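Local coordinates for penicillin-binding protein 1A (Mycobacterium tuberculosis, PDB 5CXW) that builds and cross-links cell-wall peptidoglycan, with this fragment holding the penicillin-sensitive transpeptidase domain, here acylated by penicillin V, at residues 93-101 with 289-297. Sequence-based numbering, arbitrary orientation.
Sequences LQTGSSFKV and AAKTGTTQF. With 35P ((2R,4S)-5,5-dimethyl-2-{(1R)-2-oxo-1-[(phenoxyacetyl)amino]ethyl}-1,3-thiazolidine-4-carboxylic acid), chain C.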
loop_
_atom_site.group_PDB
_atom_site.type_symbol
_atom_site.label_atom_id
_atom_site.label_comp_id
_atom_site.label_asym_id
_atom_site.label_seq_id
_atom_site.Cartn_x
_atom_site.Cartn_y
_atom_site.Cartn_z
ATOM N N LEU A 93 -9.126 -0.123 -6.574
ATOM C CA LEU A 93 -8.439 0.984 -7.159
ATOM C C LEU A 93 -7.176 0.553 -7.897
ATOM O O LEU A 93 -6.440 -0.275 -7.403
ATOM C CB LEU A 93 -8.104 2.009 -6.078
ATOM C CG LEU A 93 -9.286 2.666 -5.355
ATOM C CD1 LEU A 93 -8.832 3.464 -4.124
ATOM C CD2 LEU A 93 -10.068 3.567 -6.327
ATOM N N GLN A 94 -6.864 1.211 -9.017
ATOM C CA GLN A 94 -5.554 1.006 -9.640
ATOM C C GLN A 94 -4.476 1.626 -8.768
ATOM O O GLN A 94 -4.651 2.735 -8.241
ATOM C CB GLN A 94 -5.472 1.624 -11.053
ATOM C CG GLN A 94 -6.526 1.033 -11.985
ATOM C CD GLN A 94 -6.357 1.590 -13.362
ATOM O OE1 GLN A 94 -6.467 2.786 -13.547
ATOM N NE2 GLN A 94 -6.084 0.747 -14.325
ATOM N N THR A 95 -3.382 0.909 -8.605
ATOM C CA THR A 95 -2.269 1.303 -7.705
ATOM C C THR A 95 -1.086 1.974 -8.370
ATOM O O THR A 95 -0.185 2.534 -7.661
ATOM C CB THR A 95 -1.759 0.048 -6.963
ATOM O OG1 THR A 95 -1.428 -0.944 -7.932
ATOM C CG2 THR A 95 -2.832 -0.458 -6.051
ATOM N N GLY A 96 -1.023 1.887 -9.721
ATOM C CA GLY A 96 0.075 2.441 -10.442
ATOM C C GLY A 96 1.378 1.852 -9.933
ATOM O O GLY A 96 1.436 0.680 -9.568
ATOM N N SER A 97 2.408 2.695 -9.891
ATOM C CA SER A 97 3.767 2.246 -9.616
ATOM C C SER A 97 3.973 1.742 -8.204
ATOM O O SER A 97 5.034 1.161 -7.937
ATOM C CB SER A 97 4.748 3.356 -9.855
ATOM O OG SER A 97 4.767 3.727 -11.249
ATOM N N SER A 98 3.003 1.905 -7.307
ATOM C CA SER A 98 3.166 1.356 -5.969
ATOM C C SER A 98 3.180 -0.170 -6.020
ATOM O O SER A 98 3.645 -0.826 -5.075
ATOM C CB SER A 98 2.126 1.893 -4.998
ATOM O OG SER A 98 0.805 1.530 -5.328
ATOM N N PHE A 99 2.695 -0.742 -7.135
ATOM C CA PHE A 99 2.654 -2.179 -7.271
ATOM C C PHE A 99 4.023 -2.748 -7.705
ATOM O O PHE A 99 4.240 -3.994 -7.607
ATOM C CB PHE A 99 1.596 -2.599 -8.286
ATOM C CG PHE A 99 0.822 -3.810 -7.842
ATOM C CD1 PHE A 99 -0.064 -3.693 -6.804
ATOM C CD2 PHE A 99 1.000 -5.045 -8.422
ATOM C CE1 PHE A 99 -0.750 -4.764 -6.336
ATOM C CE2 PHE A 99 0.264 -6.135 -7.963
ATOM C CZ PHE A 99 -0.588 -5.993 -6.921
ATOM N N LYS A 100 4.973 -1.883 -8.124
ATOM C CA LYS A 100 6.254 -2.369 -8.589
ATOM C C LYS A 100 7.015 -3.177 -7.534
ATOM O O LYS A 100 7.870 -4.014 -7.881
ATOM C CB LYS A 100 7.183 -1.211 -9.053
ATOM C CG LYS A 100 6.726 -0.565 -10.338
ATOM C CD LYS A 100 7.559 0.625 -10.746
ATOM C CE LYS A 100 6.952 1.207 -11.990
ATOM N NZ LYS A 100 7.595 2.434 -12.309
ATOM N N VAL A 101 6.794 -2.851 -6.265
ATOM C CA VAL A 101 7.505 -3.518 -5.168
ATOM C C VAL A 101 7.255 -4.998 -5.223
ATOM O O VAL A 101 8.109 -5.783 -4.824
ATOM C CB VAL A 101 7.201 -2.943 -3.753
ATOM C CG1 VAL A 101 7.458 -1.473 -3.722
ATOM C CG2 VAL A 101 5.802 -3.317 -3.283
ATOM N N ALA A 289 10.547 3.434 4.563
ATOM C CA ALA A 289 10.637 2.735 3.301
ATOM C C ALA A 289 9.333 3.003 2.604
ATOM O O ALA A 289 8.261 2.716 3.178
ATOM C CB ALA A 289 10.826 1.227 3.578
ATOM N N ALA A 290 9.341 3.539 1.387
ATOM C CA ALA A 290 8.128 4.003 0.753
ATOM C C ALA A 290 8.131 3.858 -0.743
ATOM O O ALA A 290 9.223 3.661 -1.368
ATOM C CB ALA A 290 7.899 5.469 1.159
ATOM N N LYS A 291 6.956 3.970 -1.340
ATOM C CA LYS A 291 6.840 3.950 -2.799
ATOM C C LYS A 291 5.600 4.749 -3.205
ATOM O O LYS A 291 4.533 4.520 -2.692
ATOM C CB LYS A 291 6.782 2.524 -3.356
ATOM C CG LYS A 291 6.765 2.494 -4.890
ATOM C CD LYS A 291 8.116 2.868 -5.522
ATOM C CE LYS A 291 8.005 3.023 -7.047
ATOM N NZ LYS A 291 7.374 4.293 -7.428
ATOM N N THR A 292 5.797 5.652 -4.155
ATOM C CA THR A 292 4.723 6.426 -4.727
ATOM C C THR A 292 4.097 5.691 -5.920
ATOM O O THR A 292 4.721 4.797 -6.552
ATOM C CB THR A 292 5.230 7.759 -5.272
ATOM O OG1 THR A 292 6.355 7.519 -6.111
ATOM C CG2 THR A 292 5.556 8.739 -4.111
ATOM N N GLY A 293 2.901 6.121 -6.291
ATOM C CA GLY A 293 2.278 5.705 -7.546
ATOM C C GLY A 293 1.427 6.799 -8.138
ATOM O O GLY A 293 0.835 7.549 -7.389
ATOM N N THR A 294 1.340 6.862 -9.464
ATOM C CA THR A 294 0.469 7.821 -10.139
ATOM C C THR A 294 -0.060 7.131 -11.403
ATOM O O THR A 294 0.725 6.669 -12.217
ATOM C CB THR A 294 1.225 9.071 -10.577
ATOM O OG1 THR A 294 1.969 9.673 -9.494
ATOM C CG2 THR A 294 0.217 10.090 -11.096
ATOM N N THR A 295 -1.377 6.966 -11.482
ATOM C CA THR A 295 -2.019 6.356 -12.673
ATOM C C THR A 295 -2.419 7.395 -13.711
ATOM O O THR A 295 -2.674 8.572 -13.412
ATOM C CB THR A 295 -3.221 5.501 -12.302
ATOM O OG1 THR A 295 -4.241 6.312 -11.808
ATOM C CG2 THR A 295 -2.902 4.516 -11.205
ATOM N N GLN A 296 -2.494 6.922 -14.948
ATOM C CA GLN A 296 -2.945 7.726 -16.062
ATOM C C GLN A 296 -4.457 7.788 -16.145
ATOM O O GLN A 296 -5.157 6.781 -15.990
ATOM C CB GLN A 296 -2.420 7.092 -17.375
ATOM C CG GLN A 296 -2.903 7.732 -18.653
ATOM C CD GLN A 296 -2.209 7.099 -19.852
ATOM O OE1 GLN A 296 -1.842 5.898 -19.827
ATOM N NE2 GLN A 296 -2.078 7.876 -20.945
ATOM N N PHE A 297 -4.957 8.978 -16.486
ATOM C CA PHE A 297 -6.329 9.162 -16.790
ATOM C C PHE A 297 -6.561 8.836 -18.276
ATOM O O PHE A 297 -6.024 9.511 -19.170
ATOM C CB PHE A 297 -6.807 10.598 -16.489
ATOM C CG PHE A 297 -8.272 10.724 -16.731
ATOM C CD1 PHE A 297 -9.157 10.235 -15.789
ATOM C CD2 PHE A 297 -8.752 11.181 -17.926
ATOM C CE1 PHE A 297 -10.507 10.232 -16.010
ATOM C CE2 PHE A 297 -10.111 11.190 -18.164
ATOM C CZ PHE A 297 -10.988 10.687 -17.216
HETATM C C24 35P C . 1.198 8.358 -18.389
HETATM C C23 35P C . 0.389 9.282 -19.043
HETATM C C22 35P C . -0.374 10.170 -18.318
HETATM C C21 35P C . -0.345 10.172 -16.932
HETATM C C20 35P C . 0.452 9.271 -16.260
HETATM C C19 35P C . 1.244 8.358 -16.997
HETATM O O1 35P C . 2.075 7.443 -16.398
HETATM C C2 35P C . 2.349 7.575 -15.007
HETATM C C3 35P C . 3.494 6.667 -14.650
HETATM O O18 35P C . 4.319 6.359 -15.499
HETATM N N4 35P C . 3.513 6.287 -13.382
HETATM C C5 35P C . 4.586 5.460 -12.851
HETATM C C6 35P C . 4.052 4.751 -11.675
HETATM O O17 35P C . 3.049 5.099 -11.018
HETATM C C8 35P C . 5.877 6.270 -12.392
HETATM N N7 35P C . 5.636 6.400 -10.984
HETATM S S11 35P C . 6.115 7.867 -12.957
HETATM C C10 35P C . 5.822 8.716 -11.478
HETATM C C12 35P C . 4.935 9.936 -11.722
HETATM C C15 35P C . 7.074 9.212 -10.804
HETATM C C9 35P C . 5.076 7.683 -10.625
HETATM C C13 35P C . 5.068 7.814 -9.135
HETATM O O14 35P C . 5.928 7.126 -8.503
HETATM O O16 35P C . 4.189 8.545 -8.630
HETATM O O HOH W 1 -5.033 4.037 -15.468
#
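Ser97 and Lys291 meet where the SxxK motif, which leads into helix 100-109, packs against the KTG motif on edge strand 289-296. This is the active-site cleft of the penicillin-binding transpeptidase fold. Ser97 OG is bonded covalently to 35P C6, 1.3 Å away, giving the acyl-enzyme. Two backbone amides, one from each segment, form the oxyanion hole around 35P O17. The bond from Thr294 N to O17 is nearly straight (176°), while that from Ser97 N is more bent (138°).

Lys291 sends CG away from its backbone N (chi1 -176°), and the chain then kinks at its second and fourth torsions. Lys291 CE thus passes 3.6 Å from Ser97 O. Lys291 NZ turns back to donate to Thr292 O, at 2.8 Å. NZ also bonds Ser150 OG, a hydroxyl shared with Lys100 NZ. Val101 CG1 flanks the root of the lysine at CB.

Gly293, with no side chain, lets the strand come close to the turn, its CA 3.8 Å from Ser97 N. Thr295 points its CG2 methyl at Gly96, while its OG1 bonds Asp305. The ligand carboxylate is held by two hydroxyls: Thr292 OG1 meets 35P O14, and Thr294 OG1 reaches 35P O16 at 2.6 Å.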